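Local coordinates for protein homoserine O-acetyltransferase (Pseudomonas veronii, PDB 5EFZ) that hydrolyses ethyl acetate in the bacterial breakdown of short-chain methyl ketones and, in vitro, other esters, mostly acetates, at residues K255-P260 with G336-D341; T66-T71 with W271-G276. All blocks are in the same frame, centred on the assembly; numbering follows the deposited sequence.

Interaction 1 (K255-P260 with G336-D341)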
loop_
_atom_site.group_PDB
_atom_site.type_symbol
_atom_site.label_atom_id
_atom_site.label_comp_id
_atom_site.label_asym_id
_atom_site.label_seq_id
_atom_site.Cartn_x
_atom_site.Cartn_y
_atom_site.Cartn_z
ATOM N N LYS A 255 -7.015 0.185 -15.249
ATOM C CA LYS A 255 -6.599 1.186 -16.227
ATOM C C LYS A 255 -7.803 1.727 -17.009
ATOM O O LYS A 255 -7.910 2.917 -17.272
ATOM C CB LYS A 255 -5.568 0.605 -17.194
ATOM C CG LYS A 255 -4.203 0.364 -16.539
ATOM C CD LYS A 255 -3.150 -0.120 -17.539
ATOM C CE LYS A 255 -1.807 -0.332 -16.843
ATOM N NZ LYS A 255 -0.811 -0.834 -17.821
ATOM N N ARG A 256 -8.705 0.828 -17.372
ATOM C CA ARG A 256 -9.878 1.213 -18.159
ATOM C C ARG A 256 -10.772 2.189 -17.384
ATOM O O ARG A 256 -11.345 3.107 -17.977
ATOM C CB ARG A 256 -10.658 -0.044 -18.573
ATOM C CG ARG A 256 -11.910 0.212 -19.389
ATOM C CD ARG A 256 -12.542 -1.099 -19.912
ATOM N NE ARG A 256 -11.661 -1.746 -20.888
ATOM C CZ ARG A 256 -11.509 -3.063 -21.037
ATOM N NH1 ARG A 256 -12.208 -3.921 -20.298
ATOM N NH2 ARG A 256 -10.669 -3.527 -21.953
ATOM N N TYR A 257 -10.855 2.015 -16.070
ATOM C CA TYR A 257 -11.683 2.883 -15.214
ATOM C C TYR A 257 -11.181 4.334 -15.273
ATOM O O TYR A 257 -11.968 5.269 -15.446
ATOM C CB TYR A 257 -11.685 2.373 -13.752
ATOM C CG TYR A 257 -12.409 3.316 -12.792
ATOM C CD1 TYR A 257 -11.705 4.161 -11.969
ATOM C CD2 TYR A 257 -13.799 3.352 -12.747
ATOM C CE1 TYR A 257 -12.367 5.067 -11.124
ATOM C CE2 TYR A 257 -14.469 4.242 -11.902
ATOM C CZ TYR A 257 -13.736 5.079 -11.096
ATOM O OH TYR A 257 -14.378 5.958 -10.249
ATOM N N PHE A 258 -9.877 4.519 -15.131
ATOM C CA PHE A 258 -9.313 5.869 -15.079
ATOM C C PHE A 258 -9.024 6.464 -16.452
ATOM O O PHE A 258 -8.894 7.675 -16.557
ATOM C CB PHE A 258 -8.016 5.897 -14.249
ATOM C CG PHE A 258 -8.255 5.797 -12.758
ATOM C CD1 PHE A 258 -8.807 6.875 -12.068
ATOM C CD2 PHE A 258 -7.970 4.626 -12.061
ATOM C CE1 PHE A 258 -9.053 6.791 -10.682
ATOM C CE2 PHE A 258 -8.197 4.534 -10.667
ATOM C CZ PHE A 258 -8.767 5.615 -10.000
ATOM N N ALA A 259 -8.897 5.632 -17.482
ATOM C CA ALA A 259 -8.474 6.115 -18.814
ATOM C C ALA A 259 -9.244 7.335 -19.369
ATOM O O ALA A 259 -8.634 8.209 -19.976
ATOM C CB ALA A 259 -8.554 4.963 -19.857
ATOM N N PRO A 260 -10.579 7.373 -19.229
ATOM C CA PRO A 260 -11.248 8.503 -19.900
ATOM C C PRO A 260 -11.395 9.749 -19.028
ATOM O O PRO A 260 -12.080 10.699 -19.462
ATOM C CB PRO A 260 -12.633 7.933 -20.222
ATOM C CG PRO A 260 -12.906 7.047 -19.015
ATOM C CD PRO A 260 -11.564 6.413 -18.674
ATOM N N GLY A 336 -14.006 -2.309 -2.519
ATOM C CA GLY A 336 -15.289 -2.969 -2.277
ATOM C C GLY A 336 -16.416 -1.937 -2.329
ATOM O O GLY A 336 -17.573 -2.298 -2.493
ATOM N N LEU A 337 -16.092 -0.644 -2.244
ATOM C CA LEU A 337 -17.115 0.389 -2.427
ATOM C C LEU A 337 -17.731 0.325 -3.824
ATOM O O LEU A 337 -18.851 0.783 -4.028
ATOM C CB LEU A 337 -16.540 1.793 -2.194
ATOM C CG LEU A 337 -16.220 2.179 -0.745
ATOM C CD1 LEU A 337 -15.411 3.483 -0.729
ATOM C CD2 LEU A 337 -17.512 2.319 0.082
ATOM N N PHE A 338 -16.985 -0.224 -4.786
ATOM C CA PHE A 338 -17.435 -0.304 -6.168
ATOM C C PHE A 338 -18.503 -1.400 -6.377
ATOM O O PHE A 338 -18.994 -1.599 -7.493
ATOM C CB PHE A 338 -16.246 -0.560 -7.089
ATOM C CG PHE A 338 -15.424 0.679 -7.376
ATOM C CD1 PHE A 338 -15.684 1.885 -6.707
ATOM C CD2 PHE A 338 -14.411 0.644 -8.328
ATOM C CE1 PHE A 338 -14.933 3.045 -6.975
ATOM C CE2 PHE A 338 -13.673 1.802 -8.629
ATOM C CZ PHE A 338 -13.926 2.993 -7.953
ATOM N N GLY A 339 -18.872 -2.086 -5.316
ATOM C CA GLY A 339 -19.927 -3.084 -5.424
ATOM C C GLY A 339 -19.499 -4.449 -5.946
ATOM O O GLY A 339 -20.327 -5.209 -6.439
ATOM N N THR A 340 -18.214 -4.773 -5.829
ATOM C CA THR A 340 -17.701 -6.069 -6.242
ATOM C C THR A 340 -18.081 -7.236 -5.321
ATOM O O THR A 340 -18.073 -8.404 -5.740
ATOM C CB THR A 340 -16.149 -6.022 -6.316
ATOM O OG1 THR A 340 -15.652 -5.421 -5.110
ATOM C CG2 THR A 340 -15.722 -5.149 -7.508
ATOM N N ASP A 341 -18.374 -6.915 -4.068
ATOM C CA ASP A 341 -18.575 -7.903 -3.018
ATOM C C ASP A 341 -20.033 -7.856 -2.536
ATOM O O ASP A 341 -20.427 -6.974 -1.744
ATOM C CB ASP A 341 -17.619 -7.643 -1.864
ATOM C CG ASP A 341 -17.746 -8.681 -0.759
ATOM O OD1 ASP A 341 -18.726 -9.474 -0.731
ATOM O OD2 ASP A 341 -16.864 -8.698 0.115
#
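Tyr-257 and Phe-338 reach toward each other from opposite directions and bring two aromatic rings together across the active-site side of an alpha/beta hydrolase. Tyr-257 lies near the end of helix 246-258, within the helical region inserted between strands 170-174 and 296-300, the usual place of the cap in this fold. Phe-338 belongs to the loop that carries the probable catalytic His-334 and leads to helix 342-356.

The rings meet obliquely, their planes inclined at 47° and their centroids 5.1 Å apart. Phe-338 offers the far end of its ring: its CE2 sits 4.1 Å above the plane of the Tyr-257 ring, over the centre, while its CZ comes within 3.8 Å of Tyr-257 CZ. Tyr-257 CG is anti to the backbone N (chi1 174°), which sends the phenol away from the helix toward the loop. In Phe-338, CG is anti to the carbonyl carbon instead (chi1 -79°), and the ring extends out to meet it.

A tyrosine suits this place because it combines an apolar face for Phe-338 with a hydroxyl that hydrogen-bonds to Ser-69 OG. An alanine in place of Tyr-257 is likely to leave the end of the Phe-338 ring without its aromatic neighbour and Ser-69 OG without this partner. Phenylalanine suits the other side, since its ring has no polar atom of its own to satisfy as it packs on the tyrosine; its side chain is about 8 Å from that of Ser-151, the inferred nucleophile. On the helix, Phe-258 also flanks the tyrosine: Tyr-257 CD1 lies 3.6 Å above the centre of the Phe-258 ring.

Interaction 2 (T66-T71 with W271-G276). With ACT (acetate ion), chain O.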
loop_
_atom_site.group_PDB
_atom_site.type_symbol
_atom_site.label_atom_id
_atom_site.label_comp_id
_atom_site.label_asym_id
_atom_site.label_seq_id
_atom_site.Cartn_x
_atom_site.Cartn_y
_atom_site.Cartn_z
ATOM N N THR A 66 -20.724 12.056 -3.304
ATOM C CA THR A 66 -19.992 11.119 -4.168
ATOM C C THR A 66 -18.522 11.075 -3.751
ATOM O O THR A 66 -18.032 11.952 -2.999
ATOM C CB THR A 66 -20.120 11.527 -5.667
ATOM O OG1 THR A 66 -19.538 12.816 -5.839
ATOM C CG2 THR A 66 -21.635 11.631 -6.102
ATOM N N TRP A 67 -17.821 10.050 -4.227
ATOM C CA TRP A 67 -16.475 9.791 -3.758
ATOM C C TRP A 67 -15.448 10.194 -4.807
ATOM O O TRP A 67 -15.789 10.740 -5.861
ATOM C CB TRP A 67 -16.309 8.306 -3.385
ATOM C CG TRP A 67 -16.717 7.320 -4.454
ATOM C CD1 TRP A 67 -16.329 7.306 -5.777
ATOM C CD2 TRP A 67 -17.558 6.167 -4.268
ATOM N NE1 TRP A 67 -16.900 6.223 -6.429
ATOM C CE2 TRP A 67 -17.663 5.515 -5.528
ATOM C CE3 TRP A 67 -18.240 5.633 -3.167
ATOM C CZ2 TRP A 67 -18.417 4.345 -5.702
ATOM C CZ3 TRP A 67 -19.001 4.477 -3.342
ATOM C CH2 TRP A 67 -19.080 3.845 -4.600
ATOM N N TYR A 68 -14.184 9.936 -4.493
ATOM C CA TYR A 68 -13.083 10.314 -5.379
ATOM C C TYR A 68 -13.221 9.652 -6.753
ATOM O O TYR A 68 -13.345 8.447 -6.812
ATOM C CB TYR A 68 -11.738 9.915 -4.758
ATOM C CG TYR A 68 -10.582 10.160 -5.726
ATOM C CD1 TYR A 68 -10.002 11.425 -5.848
ATOM C CD2 TYR A 68 -10.075 9.120 -6.515
ATOM C CE1 TYR A 68 -8.945 11.656 -6.746
ATOM C CE2 TYR A 68 -9.010 9.344 -7.424
ATOM C CZ TYR A 68 -8.464 10.607 -7.519
ATOM O OH TYR A 68 -7.440 10.808 -8.409
ATOM N N SER A 69 -13.166 10.458 -7.833
ATOM C CA SER A 69 -13.252 10.006 -9.230
ATOM C C SER A 69 -14.664 9.541 -9.619
ATOM O O SER A 69 -14.909 9.176 -10.763
ATOM C CB SER A 69 -12.220 8.892 -9.556
ATOM O OG SER A 69 -12.637 7.627 -9.058
ATOM N N GLY A 70 -15.597 9.624 -8.682
ATOM C CA GLY A 70 -16.914 9.053 -8.877
ATOM C C GLY A 70 -17.979 10.074 -9.237
ATOM O O GLY A 70 -17.770 11.304 -9.177
ATOM N N THR A 71 -19.131 9.562 -9.650
ATOM C CA THR A 71 -20.271 10.404 -9.948
ATOM C C THR A 71 -21.508 9.808 -9.309
ATOM O O THR A 71 -21.474 8.722 -8.709
ATOM C CB THR A 71 -20.541 10.552 -11.463
ATOM O OG1 THR A 71 -20.985 9.282 -11.977
ATOM C CG2 THR A 71 -19.268 11.051 -12.246
ATOM N N TRP A 271 -6.714 16.897 -3.997
ATOM C CA TRP A 271 -6.302 17.970 -3.073
ATOM C C TRP A 271 -7.312 18.058 -1.929
ATOM O O TRP A 271 -6.969 18.246 -0.755
ATOM C CB TRP A 271 -6.224 19.329 -3.812
ATOM C CG TRP A 271 -5.633 20.478 -3.002
ATOM C CD1 TRP A 271 -4.325 20.931 -3.033
ATOM C CD2 TRP A 271 -6.332 21.337 -2.101
ATOM N NE1 TRP A 271 -4.184 22.009 -2.185
ATOM C CE2 TRP A 271 -5.402 22.274 -1.602
ATOM C CE3 TRP A 271 -7.667 21.405 -1.664
ATOM C CZ2 TRP A 271 -5.753 23.252 -0.676
ATOM C CZ3 TRP A 271 -8.019 22.375 -0.728
ATOM C CH2 TRP A 271 -7.068 23.293 -0.255
ATOM N N LYS A 272 -8.574 17.933 -2.306
ATOM C CA LYS A 272 -9.679 18.057 -1.363
ATOM C C LYS A 272 -9.613 16.900 -0.349
ATOM O O LYS A 272 -9.723 17.092 0.866
ATOM C CB LYS A 272 -11.009 18.034 -2.113
ATOM C CG LYS A 272 -12.234 18.226 -1.216
ATOM C CD LYS A 272 -13.541 17.941 -1.990
ATOM C CE LYS A 272 -13.648 18.708 -3.315
ATOM N NZ LYS A 272 -15.040 18.433 -3.855
ATOM N N TRP A 273 -9.496 15.697 -0.897
ATOM C CA TRP A 273 -9.398 14.467 -0.110
ATOM C C TRP A 273 -8.260 14.575 0.910
ATOM O O TRP A 273 -8.429 14.241 2.090
ATOM C CB TRP A 273 -9.197 13.291 -1.090
ATOM C CG TRP A 273 -8.776 11.930 -0.558
ATOM C CD1 TRP A 273 -8.807 11.453 0.736
ATOM C CD2 TRP A 273 -8.232 10.876 -1.365
ATOM N NE1 TRP A 273 -8.297 10.146 0.762
ATOM C CE2 TRP A 273 -7.948 9.782 -0.517
ATOM C CE3 TRP A 273 -7.945 10.767 -2.730
ATOM C CZ2 TRP A 273 -7.391 8.578 -1.001
ATOM C CZ3 TRP A 273 -7.383 9.572 -3.209
ATOM C CH2 TRP A 273 -7.121 8.500 -2.342
ATOM N N GLN A 274 -7.093 15.038 0.463
ATOM C CA GLN A 274 -5.943 15.171 1.367
ATOM C C GLN A 274 -6.214 15.995 2.624
ATOM O O GLN A 274 -5.568 15.811 3.658
ATOM C CB GLN A 274 -4.778 15.843 0.626
ATOM C CG GLN A 274 -4.039 14.918 -0.316
ATOM C CD GLN A 274 -2.843 15.607 -0.951
ATOM O OE1 GLN A 274 -2.964 16.730 -1.464
ATOM N NE2 GLN A 274 -1.668 14.952 -0.905
ATOM N N ARG A 275 -7.126 16.947 2.505
ATOM C CA ARG A 275 -7.295 17.968 3.553
ATOM C C ARG A 275 -8.591 17.873 4.338
ATOM O O ARG A 275 -8.859 18.737 5.173
ATOM C CB ARG A 275 -7.166 19.348 2.915
ATOM C CG ARG A 275 -5.689 19.710 2.660
ATOM C CD ARG A 275 -5.513 20.720 1.558
ATOM N NE ARG A 275 -4.079 20.875 1.264
ATOM C CZ ARG A 275 -3.403 20.077 0.436
ATOM N NH1 ARG A 275 -4.019 19.083 -0.204
ATOM N NH2 ARG A 275 -2.105 20.260 0.258
ATOM N N GLY A 276 -9.367 16.813 4.106
ATOM C CA GLY A 276 -10.601 16.607 4.886
ATOM C C GLY A 276 -10.271 16.651 6.384
ATOM O O GLY A 276 -9.423 15.903 6.852
HETATM C C ACT O . -12.684 7.229 -2.785
HETATM O O ACT O . -11.788 6.711 -2.060
HETATM O OXT ACT O . -13.180 8.343 -2.404
HETATM C CH3 ACT O . -13.146 6.531 -4.019
#
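One face of the Tyr-68 ring is covered by the six-membered ring of Trp-273, whose CZ3 stands 4.0 Å above the plane, over its centre. The two side chains cross at about a right angle, and the planes meet obliquely, at 50°. The nearest atoms are Tyr-68 CD1 and Trp-273 CE3, 3.8 Å apart. Near the end of helix 263-274, Trp-271 presents its NE1 3.3 Å above the centre of the Arg-275 guanidinium group, whose NH1 also bonds in its own plane to Trp-271 O.

Tryptophan suits the buried position at 273 because its broad ring covers the tyrosine while NE1, its one polar side-chain atom, is satisfied by Asp-184 OD2. Tyr-68 CG lies anti to the backbone N (chi1 174°), which carries the ring toward helix 263-274, where Leu-266, Met-269 and Ala-270 also touch it.

The backbone N of Tyr-68 donates to OXT of a bound acetate at 2.8 Å with an N-H...O angle of 161°. Ser-151 OG, His-334 NE2 and Met-152 N also bond to this ion. In alpha/beta hydrolases the oxyanion hole pairs the amide just after the nucleophile with one from the loop after a sheet strand; Met-152 N and Tyr-68 N are consistent with those roles. The acetate probably came from the crystallisation liquor, yet it is the same ion as the acid product of ethyl acetate hydrolysis. Its CH3 packs obliquely by Trp-67, 3.7 Å from CG.

A type II turn, Trp-67 to Gly-70, shapes the loop and is closed by Gly-70 N bonding to Trp-67 O at 3.0 Å. Glycine suits its last position, where a CB would come within 2.3 Å of Trp-67 CD1.

From the N terminus, the chain first meets the loop 66-71, just after strand 61-65, with 199 residues between it and its partner 271-276; interaction 2 thus closes a very long loop that takes in the nucleophile strand and most of the helical insertion. Before that loop is complete, helix 246-258 begins interaction 1 at 255-260, which closes only at 336-341, beyond strand 324-325. The two loops therefore cross rather than nest. Successive helices of the insertion are tied to two loops of the catalytic domain. The contacts also touch: Phe-338 CE1 packs 3.8 Å from Trp-67 NE1, and Phe-258 CE1 lies 4.0 Å from Ser-69 CB.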